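Local coordinates for protein formate-dependent phosphoribosylglycinamide formyltransferase (Mycobacterium tuberculosis H37Rv, PDB 6KHR) that belongs to the ATP-grasp superfamily and carries a large antiparallel beta sheet, at residues E221-C232 with R287-G298; E242-R250 with S259-L270. All coordinates share one frame; numbering follows the deposited sequence.

In the fold
Both contacts lie in the ATP-grasp region, in a large antiparallel sheet that continues into later strands, their centres about 8 Å apart. Contact 1 pairs strands 224-235 and 288-297; contact 2 pairs 238-252 with 256-261 and follows the chain through the loop 262-266 into helix 267-284. Strands 224-235 and 238-252 are neighbours, and so the two contacts are stitched directly: Thr-227 N lies 2.6 Å from Ile-247 O, and Ile-229 O 2.8 Å from Cys-244 N, both probable hydrogen bonds. Side chains join them too, since Glu-293 OE2 of contact 1 is hydrogen-bonded to His-249 NE2 of contact 2. Helix 267-284, which starts in contact 2, packs on Phe-290 and Leu-294 of contact 1.

Contact 1 of 2, residues E221-C232 with R287-G298; sequences EIEFLVTMIVVC and RGVFGVELMING
Strands 224-232 and 288-297 run antiparallel, their axes 4.5 Å apart at closest and 155° between their directions. Paired backbone bonds run from Phe-224 opposite Ile-296 to Cys-232 opposite Gly-288, the shortest joining Phe-290 N to Val-230 O at 2.6 Å. At the start of strand 224-232 the ladder is irregular: Ile-296 O takes both Glu-223 N and Phe-224 N, a classic beta bulge. These neighbouring strands of the ATP-grasp region share a large antiparallel sheet. On the face carrying Thr-227, the hydroxyl OG1 gives its proton to Glu-293 OE1 on the syn side, at 2.7 Å. Glu-293 reaches it by bending at chi2 (-55°), and Thr-227 OG1 also bonds Ser-313 OG. On either side of this pair along the strand, Leu-225 CD2 lies beside Met-295 CG, both side chains pointing the same way, and Ile-229 CG2 meets Val-289 CG1 at 3.7 Å. The other face is apolar: Met-228 CG rests on Leu-294 CD1, and Phe-224 CD2 meets Ile-296 CB obliquely. Helix 267-284 packs here, with Val-281 touching Cys-232 and Phe-290. Beyond the bulge, Asn-297 ND2 donates to Glu-221 OE1, 3.1 Å away, though that carboxylate is poorly ordered and the detail uncertain.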
loop_
_atom_site.group_PDB
_atom_site.type_symbol
_atom_site.label_atom_id
_atom_site.label_comp_id
_atom_site.label_asym_id
_atom_site.label_seq_id
_atom_site.Cartn_x
_atom_site.Cartn_y
_atom_site.Cartn_z
ATOM N N GLU A 221 18.836 16.091 -27.634
ATOM C CA GLU A 221 18.169 16.987 -26.705
ATOM C C GLU A 221 16.963 16.284 -26.096
ATOM O O GLU A 221 16.229 15.566 -26.783
ATOM C CB GLU A 221 17.750 18.265 -27.419
ATOM C CG GLU A 221 17.325 19.368 -26.486
ATOM C CD GLU A 221 16.743 20.552 -27.233
ATOM O OE1 GLU A 221 16.181 20.333 -28.332
ATOM O OE2 GLU A 221 16.853 21.692 -26.726
ATOM N N ILE A 222 16.773 16.470 -24.793
ATOM C CA ILE A 222 15.728 15.778 -24.053
ATOM C C ILE A 222 14.989 16.776 -23.174
ATOM O O ILE A 222 15.610 17.600 -22.496
ATOM C CB ILE A 222 16.293 14.622 -23.207
ATOM C CG1 ILE A 222 16.986 13.616 -24.114
ATOM C CG2 ILE A 222 15.182 13.910 -22.440
ATOM C CD1 ILE A 222 17.825 12.636 -23.370
ATOM N N GLU A 223 13.665 16.719 -23.219
ATOM C CA GLU A 223 12.793 17.464 -22.312
ATOM C C GLU A 223 12.581 16.631 -21.048
ATOM O O GLU A 223 13.049 16.994 -19.965
ATOM C CB GLU A 223 11.467 17.745 -23.017
ATOM C CG GLU A 223 10.876 19.119 -22.943
ATOM C CD GLU A 223 9.636 19.209 -23.828
ATOM O OE1 GLU A 223 8.523 19.443 -23.316
ATOM O OE2 GLU A 223 9.772 19.019 -25.049
ATOM N N PHE A 224 11.889 15.501 -21.183
ATOM C CA PHE A 224 11.530 14.637 -20.063
ATOM C C PHE A 224 12.110 13.241 -20.207
ATOM O O PHE A 224 12.089 12.654 -21.291
ATOM C CB PHE A 224 10.013 14.440 -19.926
ATOM C CG PHE A 224 9.201 15.620 -20.307
ATOM C CD1 PHE A 224 9.315 16.809 -19.612
ATOM C CD2 PHE A 224 8.276 15.527 -21.330
ATOM C CE1 PHE A 224 8.539 17.894 -19.948
ATOM C CE2 PHE A 224 7.501 16.617 -21.679
ATOM C CZ PHE A 224 7.634 17.800 -20.985
ATOM N N LEU A 225 12.589 12.705 -19.097
ATOM C CA LEU A 225 12.607 11.270 -18.908
ATOM C C LEU A 225 11.226 10.822 -18.439
ATOM O O LEU A 225 10.574 11.486 -17.626
ATOM C CB LEU A 225 13.676 10.874 -17.900
ATOM C CG LEU A 225 15.037 11.444 -18.297
ATOM C CD1 LEU A 225 16.117 11.049 -17.293
ATOM C CD2 LEU A 225 15.432 11.071 -19.724
ATOM N N VAL A 226 10.770 9.698 -18.974
ATOM C CA VAL A 226 9.425 9.205 -18.706
ATOM C C VAL A 226 9.472 7.696 -18.518
ATOM O O VAL A 226 10.130 6.977 -19.279
ATOM C CB VAL A 226 8.452 9.607 -19.833
ATOM C CG1 VAL A 226 7.286 8.650 -19.911
ATOM C CG2 VAL A 226 7.950 11.024 -19.584
ATOM N N THR A 227 8.780 7.216 -17.492
ATOM C CA THR A 227 8.584 5.789 -17.294
ATOM C C THR A 227 7.162 5.397 -17.706
ATOM O O THR A 227 6.185 5.924 -17.168
ATOM C CB THR A 227 8.859 5.396 -15.848
ATOM O OG1 THR A 227 10.194 5.784 -15.495
ATOM C CG2 THR A 227 8.699 3.881 -15.678
ATOM N N MET A 228 7.067 4.485 -18.678
ATOM C CA MET A 228 5.805 3.867 -19.089
ATOM C C MET A 228 5.697 2.523 -18.389
ATOM O O MET A 228 6.487 1.613 -18.667
ATOM C CB MET A 228 5.740 3.673 -20.598
ATOM C CG MET A 228 5.885 4.929 -21.407
ATOM S SD MET A 228 4.360 5.883 -21.365
ATOM C CE MET A 228 3.228 4.565 -21.862
ATOM N N ILE A 229 4.755 2.413 -17.458
ATOM C CA ILE A 229 4.505 1.160 -16.770
ATOM C C ILE A 229 3.484 0.405 -17.582
ATOM O O ILE A 229 2.362 0.892 -17.762
ATOM C CB ILE A 229 3.978 1.369 -15.346
ATOM C CG1 ILE A 229 4.992 2.110 -14.476
ATOM C CG2 ILE A 229 3.654 -0.007 -14.739
ATOM C CD1 ILE A 229 6.179 1.298 -14.137
ATOM N N VAL A 230 3.869 -0.785 -18.054
ATOM C CA VAL A 230 2.994 -1.653 -18.823
ATOM C C VAL A 230 2.704 -2.895 -17.992
ATOM O O VAL A 230 3.609 -3.481 -17.381
ATOM C CB VAL A 230 3.619 -2.026 -20.175
ATOM C CG1 VAL A 230 2.657 -2.862 -20.936
ATOM C CG2 VAL A 230 3.988 -0.782 -20.954
ATOM N N VAL A 231 1.433 -3.278 -17.959
ATOM C CA VAL A 231 0.944 -4.385 -17.155
ATOM C C VAL A 231 0.353 -5.406 -18.099
ATOM O O VAL A 231 -0.524 -5.071 -18.904
ATOM C CB VAL A 231 -0.133 -3.931 -16.152
ATOM C CG1 VAL A 231 -0.646 -5.136 -15.332
ATOM C CG2 VAL A 231 0.370 -2.781 -15.275
ATOM N N CYS A 232 0.806 -6.650 -17.982
ATOM C CA CYS A 232 0.278 -7.762 -18.759
ATOM C C CYS A 232 -0.248 -8.802 -17.785
ATOM O O CYS A 232 0.518 -9.379 -17.003
ATOM C CB CYS A 232 1.355 -8.342 -19.661
ATOM S SG CYS A 232 2.042 -7.082 -20.706
ATOM N N ARG A 287 3.437 -12.823 -18.663
ATOM C CA ARG A 287 2.781 -11.920 -17.734
ATOM C C ARG A 287 3.812 -11.104 -16.954
ATOM O O ARG A 287 4.947 -11.530 -16.754
ATOM C CB ARG A 287 1.893 -12.716 -16.781
ATOM C CG ARG A 287 0.410 -12.541 -17.049
ATOM C CD ARG A 287 -0.405 -13.675 -16.483
ATOM N NE ARG A 287 0.189 -14.229 -15.275
ATOM C CZ ARG A 287 0.129 -15.512 -14.939
ATOM N NH1 ARG A 287 -0.482 -16.375 -15.734
ATOM N NH2 ARG A 287 0.687 -15.934 -13.815
ATOM N N GLY A 288 3.415 -9.921 -16.520
ATOM C CA GLY A 288 4.299 -9.140 -15.684
ATOM C C GLY A 288 3.978 -7.663 -15.721
ATOM O O GLY A 288 3.032 -7.215 -16.366
ATOM N N VAL A 289 4.790 -6.917 -14.984
ATOM C CA VAL A 289 4.732 -5.468 -14.960
ATOM C C VAL A 289 6.062 -4.971 -15.485
ATOM O O VAL A 289 7.120 -5.327 -14.950
ATOM C CB VAL A 289 4.461 -4.911 -13.553
ATOM C CG1 VAL A 289 4.558 -3.451 -13.586
ATOM C CG2 VAL A 289 3.081 -5.286 -13.115
ATOM N N PHE A 290 6.018 -4.185 -16.542
ATOM C CA PHE A 290 7.230 -3.744 -17.207
ATOM C C PHE A 290 7.324 -2.234 -17.097
ATOM O O PHE A 290 6.323 -1.528 -17.249
ATOM C CB PHE A 290 7.243 -4.186 -18.679
ATOM C CG PHE A 290 7.208 -5.680 -18.872
ATOM C CD1 PHE A 290 6.033 -6.400 -18.665
ATOM C CD2 PHE A 290 8.347 -6.366 -19.276
ATOM C CE1 PHE A 290 6.000 -7.767 -18.845
ATOM C CE2 PHE A 290 8.318 -7.748 -19.456
ATOM C CZ PHE A 290 7.140 -8.444 -19.240
ATOM N N GLY A 291 8.533 -1.746 -16.798
ATOM C CA GLY A 291 8.819 -0.335 -16.836
ATOM C C GLY A 291 9.618 -0.030 -18.088
ATOM O O GLY A 291 10.704 -0.586 -18.301
ATOM N N VAL A 292 9.062 0.818 -18.933
ATOM C CA VAL A 292 9.691 1.115 -20.214
ATOM C C VAL A 292 10.201 2.535 -20.141
ATOM O O VAL A 292 9.420 3.472 -19.921
ATOM C CB VAL A 292 8.729 0.934 -21.393
ATOM C CG1 VAL A 292 9.330 1.523 -22.641
ATOM C CG2 VAL A 292 8.440 -0.508 -21.596
ATOM N N GLU A 293 11.503 2.695 -20.332
ATOM C CA GLU A 293 12.137 3.990 -20.188
ATOM C C GLU A 293 12.202 4.704 -21.529
ATOM O O GLU A 293 12.650 4.127 -22.529
ATOM C CB GLU A 293 13.527 3.832 -19.575
ATOM C CG GLU A 293 13.474 3.465 -18.097
ATOM C CD GLU A 293 12.655 4.461 -17.258
ATOM O OE1 GLU A 293 12.159 4.072 -16.178
ATOM O OE2 GLU A 293 12.511 5.635 -17.665
ATOM N N LEU A 294 11.741 5.957 -21.543
ATOM C CA LEU A 294 11.720 6.774 -22.749
ATOM C C LEU A 294 12.295 8.166 -22.483
ATOM O O LEU A 294 12.324 8.661 -21.355
ATOM C CB LEU A 294 10.299 6.909 -23.320
ATOM C CG LEU A 294 9.457 5.652 -23.441
ATOM C CD1 LEU A 294 8.059 6.036 -23.857
ATOM C CD2 LEU A 294 10.081 4.750 -24.457
ATOM N N MET A 295 12.767 8.774 -23.566
ATOM C CA MET A 295 13.260 10.142 -23.620
ATOM C C MET A 295 12.381 10.919 -24.584
ATOM O O MET A 295 12.075 10.439 -25.672
ATOM C CB MET A 295 14.722 10.185 -24.086
ATOM C CG MET A 295 15.668 9.417 -23.182
ATOM S SD MET A 295 17.357 9.320 -23.819
ATOM C CE MET A 295 17.298 7.818 -24.791
ATOM N N ILE A 296 11.975 12.117 -24.194
ATOM C CA ILE A 296 10.958 12.865 -24.921
ATOM C C ILE A 296 11.454 14.277 -25.155
ATOM O O ILE A 296 12.001 14.917 -24.250
ATOM C CB ILE A 296 9.606 12.880 -24.172
ATOM C CG1 ILE A 296 9.214 11.440 -23.821
ATOM C CG2 ILE A 296 8.503 13.580 -25.009
ATOM C CD1 ILE A 296 7.755 11.195 -23.758
ATOM N N ASN A 297 11.263 14.751 -26.365
ATOM C CA ASN A 297 11.576 16.106 -26.755
ATOM C C ASN A 297 10.431 16.529 -27.670
ATOM O O ASN A 297 10.471 16.319 -28.872
ATOM C CB ASN A 297 12.929 16.193 -27.444
ATOM C CG ASN A 297 13.390 17.631 -27.631
ATOM O OD1 ASN A 297 12.795 18.571 -27.090
ATOM N ND2 ASN A 297 14.458 17.810 -28.398
ATOM N N GLY A 298 9.379 17.080 -27.081
ATOM C CA GLY A 298 8.215 17.501 -27.838
ATOM C C GLY A 298 7.516 16.359 -28.527
ATOM O O GLY A 298 6.791 15.584 -27.914
#

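Contact 2 of 2, residues E242-R250 with S259-L270; sequences EFCAPIGHR and SWQPQKLSTAAL
Gly-248 O is held by Trp-260 N at 2.9 Å, while Ser-259 CA brings a CA-H...O contact to the same oxygen. Gly-248 N returns a bond to Trp-260 O, closing a hydrogen-bonded antiparallel pair. The indole folds back over this pair: CG of Trp-260 sits between its backbone N and carbonyl carbon (chi1 59°), which lays one ring face on Gly-248. Gly-248 O then stands 3.4 Å above that face, over its centre, and Gly-248 CA makes a CH-pi contact with the five-membered ring. Glycine lets the ring come this close. At the ring edge, NE1 of Trp-260 donates in the ring plane to Gln-263 OE1, 3.1 Å away; Gln-263 NE2 in turn bonds Lys-264 O, so the amide is fixed at both ends. Arg-250 meets the ring edge at CZ3 through CG, its NH2 makes a salt bridge to Glu-258 OE1, and Arg-403 adds a cation-pi contact with the indole. Strands 247-250 and 259-261 belong to the two arms, 238-252 and 256-261, of a beta hairpin in the ATP-grasp region. Past its paired end the chain turns through a cis peptide before Pro-262, and Gln-263 N reaches Pro-246 O at 3.0 Å from well above the carbonyl plane. Gln-261 is extended; its NE2 gives a nearly straight bond (174°) to Ala-245 O at 3.2 Å and also bonds Gln-321, while OE1 takes Ser-320. Pro-246 CG packs against Leu-265 CD1 at 3.8 Å and against Leu-270 CD1, in the first turn of the helix, whose N-cap Ser-266 accepts from Ala-269 N through OG.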
loop_
_atom_site.group_PDB
_atom_site.type_symbol
_atom_site.label_atom_id
_atom_site.label_comp_id
_atom_site.label_asym_id
_atom_site.label_seq_id
_atom_site.Cartn_x
_atom_site.Cartn_y
_atom_site.Cartn_z
ATOM N N GLU A 242 -2.399 -3.302 -20.186
ATOM C CA GLU A 242 -2.775 -1.988 -19.697
ATOM C C GLU A 242 -1.558 -1.081 -19.640
ATOM O O GLU A 242 -0.438 -1.533 -19.387
ATOM C CB GLU A 242 -3.372 -2.067 -18.295
ATOM C CG GLU A 242 -4.453 -3.091 -18.127
ATOM C CD GLU A 242 -5.814 -2.491 -18.296
ATOM O OE1 GLU A 242 -6.090 -1.969 -19.397
ATOM O OE2 GLU A 242 -6.598 -2.522 -17.326
ATOM N N PHE A 243 -1.796 0.215 -19.833
ATOM C CA PHE A 243 -0.755 1.225 -19.732
ATOM C C PHE A 243 -1.041 2.158 -18.563
ATOM O O PHE A 243 -2.159 2.639 -18.390
ATOM C CB PHE A 243 -0.642 2.024 -21.028
ATOM C CG PHE A 243 -0.298 1.185 -22.219
ATOM C CD1 PHE A 243 -1.284 0.539 -22.935
ATOM C CD2 PHE A 243 1.021 1.042 -22.621
ATOM C CE1 PHE A 243 -0.967 -0.240 -24.033
ATOM C CE2 PHE A 243 1.344 0.277 -23.712
ATOM C CZ PHE A 243 0.351 -0.369 -24.425
ATOM N N CYS A 244 -0.027 2.428 -17.769
ATOM C CA CYS A 244 -0.249 3.452 -16.775
ATOM C C CYS A 244 -0.121 4.833 -17.420
ATOM O O CYS A 244 0.270 4.964 -18.581
ATOM C CB CYS A 244 0.711 3.246 -15.618
ATOM S SG CYS A 244 0.257 1.737 -14.715
ATOM N N ALA A 245 -0.533 5.863 -16.685
ATOM C CA ALA A 245 -0.255 7.229 -17.115
ATOM C C ALA A 245 1.248 7.476 -17.046
ATOM O O ALA A 245 1.910 6.996 -16.121
ATOM C CB ALA A 245 -1.000 8.262 -16.253
ATOM N N PRO A 246 1.810 8.204 -18.012
ATOM C CA PRO A 246 3.263 8.420 -18.033
ATOM C C PRO A 246 3.749 8.944 -16.695
ATOM O O PRO A 246 3.097 9.782 -16.068
ATOM C CB PRO A 246 3.455 9.465 -19.139
ATOM C CG PRO A 246 2.275 9.307 -20.009
ATOM C CD PRO A 246 1.127 8.921 -19.099
ATOM N N ILE A 247 4.902 8.445 -16.257
ATOM C CA ILE A 247 5.543 8.893 -15.030
ATOM C C ILE A 247 6.792 9.665 -15.436
ATOM O O ILE A 247 7.687 9.102 -16.083
ATOM C CB ILE A 247 5.870 7.712 -14.103
ATOM C CG1 ILE A 247 4.596 7.025 -13.621
ATOM C CG2 ILE A 247 6.678 8.152 -12.864
ATOM C CD1 ILE A 247 4.932 5.773 -12.761
ATOM N N GLY A 248 6.830 10.969 -15.109
ATOM C CA GLY A 248 8.026 11.772 -15.318
ATOM C C GLY A 248 8.981 11.632 -14.142
ATOM O O GLY A 248 8.558 11.501 -12.992
ATOM N N HIS A 249 10.282 11.653 -14.431
ATOM C CA HIS A 249 11.262 11.520 -13.357
ATOM C C HIS A 249 12.571 12.196 -13.740
ATOM O O HIS A 249 12.798 12.561 -14.896
ATOM C CB HIS A 249 11.507 10.052 -12.971
ATOM C CG HIS A 249 12.073 9.200 -14.065
ATOM N ND1 HIS A 249 13.431 9.070 -14.288
ATOM C CD2 HIS A 249 11.466 8.396 -14.976
ATOM C CE1 HIS A 249 13.630 8.238 -15.296
ATOM N NE2 HIS A 249 12.454 7.822 -15.736
ATOM N N ARG A 250 13.428 12.369 -12.729
ATOM C CA ARG A 250 14.679 13.107 -12.862
ATOM C C ARG A 250 15.467 13.041 -11.557
ATOM O O ARG A 250 14.901 12.859 -10.473
ATOM C CB ARG A 250 14.431 14.571 -13.247
ATOM C CG ARG A 250 14.217 15.505 -12.081
ATOM C CD ARG A 250 14.203 16.919 -12.579
ATOM N NE ARG A 250 13.705 17.808 -11.545
ATOM C CZ ARG A 250 14.450 18.317 -10.576
ATOM N NH1 ARG A 250 15.750 18.041 -10.513
ATOM N NH2 ARG A 250 13.889 19.108 -9.668
ATOM N N SER A 259 10.049 11.839 -8.943
ATOM C CA SER A 259 9.123 11.375 -9.961
ATOM C C SER A 259 7.774 12.035 -9.717
ATOM O O SER A 259 7.536 12.640 -8.664
ATOM C CB SER A 259 8.988 9.842 -9.964
ATOM O OG SER A 259 8.286 9.378 -8.823
ATOM N N TRP A 260 6.883 11.896 -10.695
ATOM C CA TRP A 260 5.575 12.531 -10.652
ATOM C C TRP A 260 4.719 11.912 -11.759
ATOM O O TRP A 260 5.246 11.406 -12.757
ATOM C CB TRP A 260 5.687 14.076 -10.795
ATOM C CG TRP A 260 6.358 14.534 -12.092
ATOM C CD1 TRP A 260 5.744 14.749 -13.302
ATOM C CD2 TRP A 260 7.762 14.799 -12.310
ATOM N NE1 TRP A 260 6.667 15.140 -14.248
ATOM C CE2 TRP A 260 7.912 15.173 -13.677
ATOM C CE3 TRP A 260 8.907 14.747 -11.498
ATOM C CZ2 TRP A 260 9.160 15.500 -14.244
ATOM C CZ3 TRP A 260 10.164 15.083 -12.070
ATOM C CH2 TRP A 260 10.265 15.459 -13.422
ATOM N N GLN A 261 3.397 11.971 -11.569
ATOM C CA GLN A 261 2.414 11.280 -12.401
ATOM C C GLN A 261 1.112 12.063 -12.321
ATOM O O GLN A 261 0.659 12.360 -11.208
ATOM C CB GLN A 261 2.179 9.846 -11.927
ATOM C CG GLN A 261 1.342 9.022 -12.856
ATOM C CD GLN A 261 0.942 7.672 -12.259
ATOM O OE1 GLN A 261 0.538 7.584 -11.094
ATOM N NE2 GLN A 261 1.052 6.613 -13.061
ATOM N N PRO A 262 0.489 12.406 -13.451
ATOM C CA PRO A 262 0.942 12.120 -14.809
ATOM C C PRO A 262 1.856 13.192 -15.399
ATOM O O PRO A 262 1.708 14.360 -15.079
ATOM C CB PRO A 262 -0.371 12.061 -15.594
ATOM C CG PRO A 262 -1.289 13.030 -14.883
ATOM C CD PRO A 262 -0.787 13.143 -13.450
ATOM N N GLN A 263 2.800 12.772 -16.237
ATOM C CA GLN A 263 3.522 13.677 -17.120
ATOM C C GLN A 263 2.693 13.918 -18.378
ATOM O O GLN A 263 2.329 12.963 -19.071
ATOM C CB GLN A 263 4.874 13.081 -17.490
ATOM C CG GLN A 263 5.551 13.824 -18.637
ATOM C CD GLN A 263 5.817 15.283 -18.297
ATOM O OE1 GLN A 263 6.517 15.592 -17.313
ATOM N NE2 GLN A 263 5.241 16.194 -19.090
ATOM N N LYS A 264 2.393 15.180 -18.685
ATOM C CA LYS A 264 1.615 15.471 -19.887
ATOM C C LYS A 264 2.451 15.218 -21.147
ATOM O O LYS A 264 3.644 15.531 -21.206
ATOM C CB LYS A 264 1.096 16.915 -19.872
ATOM C CG LYS A 264 2.182 18.011 -19.988
ATOM C CD LYS A 264 2.520 18.398 -21.455
ATOM C CE LYS A 264 4.038 18.553 -21.672
ATOM N NZ LYS A 264 4.494 18.406 -23.087
ATOM N N LEU A 265 1.811 14.644 -22.156
ATOM C CA LEU A 265 2.415 14.464 -23.457
ATOM C C LEU A 265 1.432 14.928 -24.519
ATOM O O LEU A 265 0.210 14.879 -24.330
ATOM C CB LEU A 265 2.801 12.999 -23.694
ATOM C CG LEU A 265 3.764 12.401 -22.671
ATOM C CD1 LEU A 265 4.006 10.946 -22.960
ATOM C CD2 LEU A 265 5.073 13.164 -22.715
ATOM N N SER A 266 1.970 15.376 -25.645
ATOM C CA SER A 266 1.117 15.648 -26.790
ATOM C C SER A 266 0.510 14.351 -27.306
ATOM O O SER A 266 1.022 13.247 -27.074
ATOM C CB SER A 266 1.917 16.339 -27.898
ATOM O OG SER A 266 3.147 15.682 -28.104
ATOM N N THR A 267 -0.599 14.490 -28.029
ATOM C CA THR A 267 -1.168 13.328 -28.700
ATOM C C THR A 267 -0.099 12.559 -29.481
ATOM O O THR A 267 0.025 11.338 -29.339
ATOM C CB THR A 267 -2.303 13.762 -29.616
ATOM O OG1 THR A 267 -1.872 14.917 -30.347
ATOM C CG2 THR A 267 -3.517 14.128 -28.810
ATOM N N ALA A 268 0.702 13.252 -30.298
ATOM C CA ALA A 268 1.677 12.509 -31.099
ATOM C C ALA A 268 2.728 11.868 -30.208
ATOM O O ALA A 268 3.113 10.707 -30.421
ATOM C CB ALA A 268 2.324 13.404 -32.166
ATOM N N ALA A 269 3.157 12.580 -29.165
ATOM C CA ALA A 269 4.119 11.989 -28.243
ATOM C C ALA A 269 3.516 10.798 -27.507
ATOM O O ALA A 269 4.175 9.760 -27.352
ATOM C CB ALA A 269 4.637 13.034 -27.254
ATOM N N LEU A 270 2.263 10.911 -27.075
ATOM C CA LEU A 270 1.664 9.807 -26.326
ATOM C C LEU A 270 1.398 8.611 -27.227
ATOM O O LEU A 270 1.557 7.464 -26.797
ATOM C CB LEU A 270 0.380 10.258 -25.627
ATOM C CG LEU A 270 -0.301 9.219 -24.733
ATOM C CD1 LEU A 270 0.417 9.030 -23.396
ATOM C CD2 LEU A 270 -1.717 9.602 -24.504
#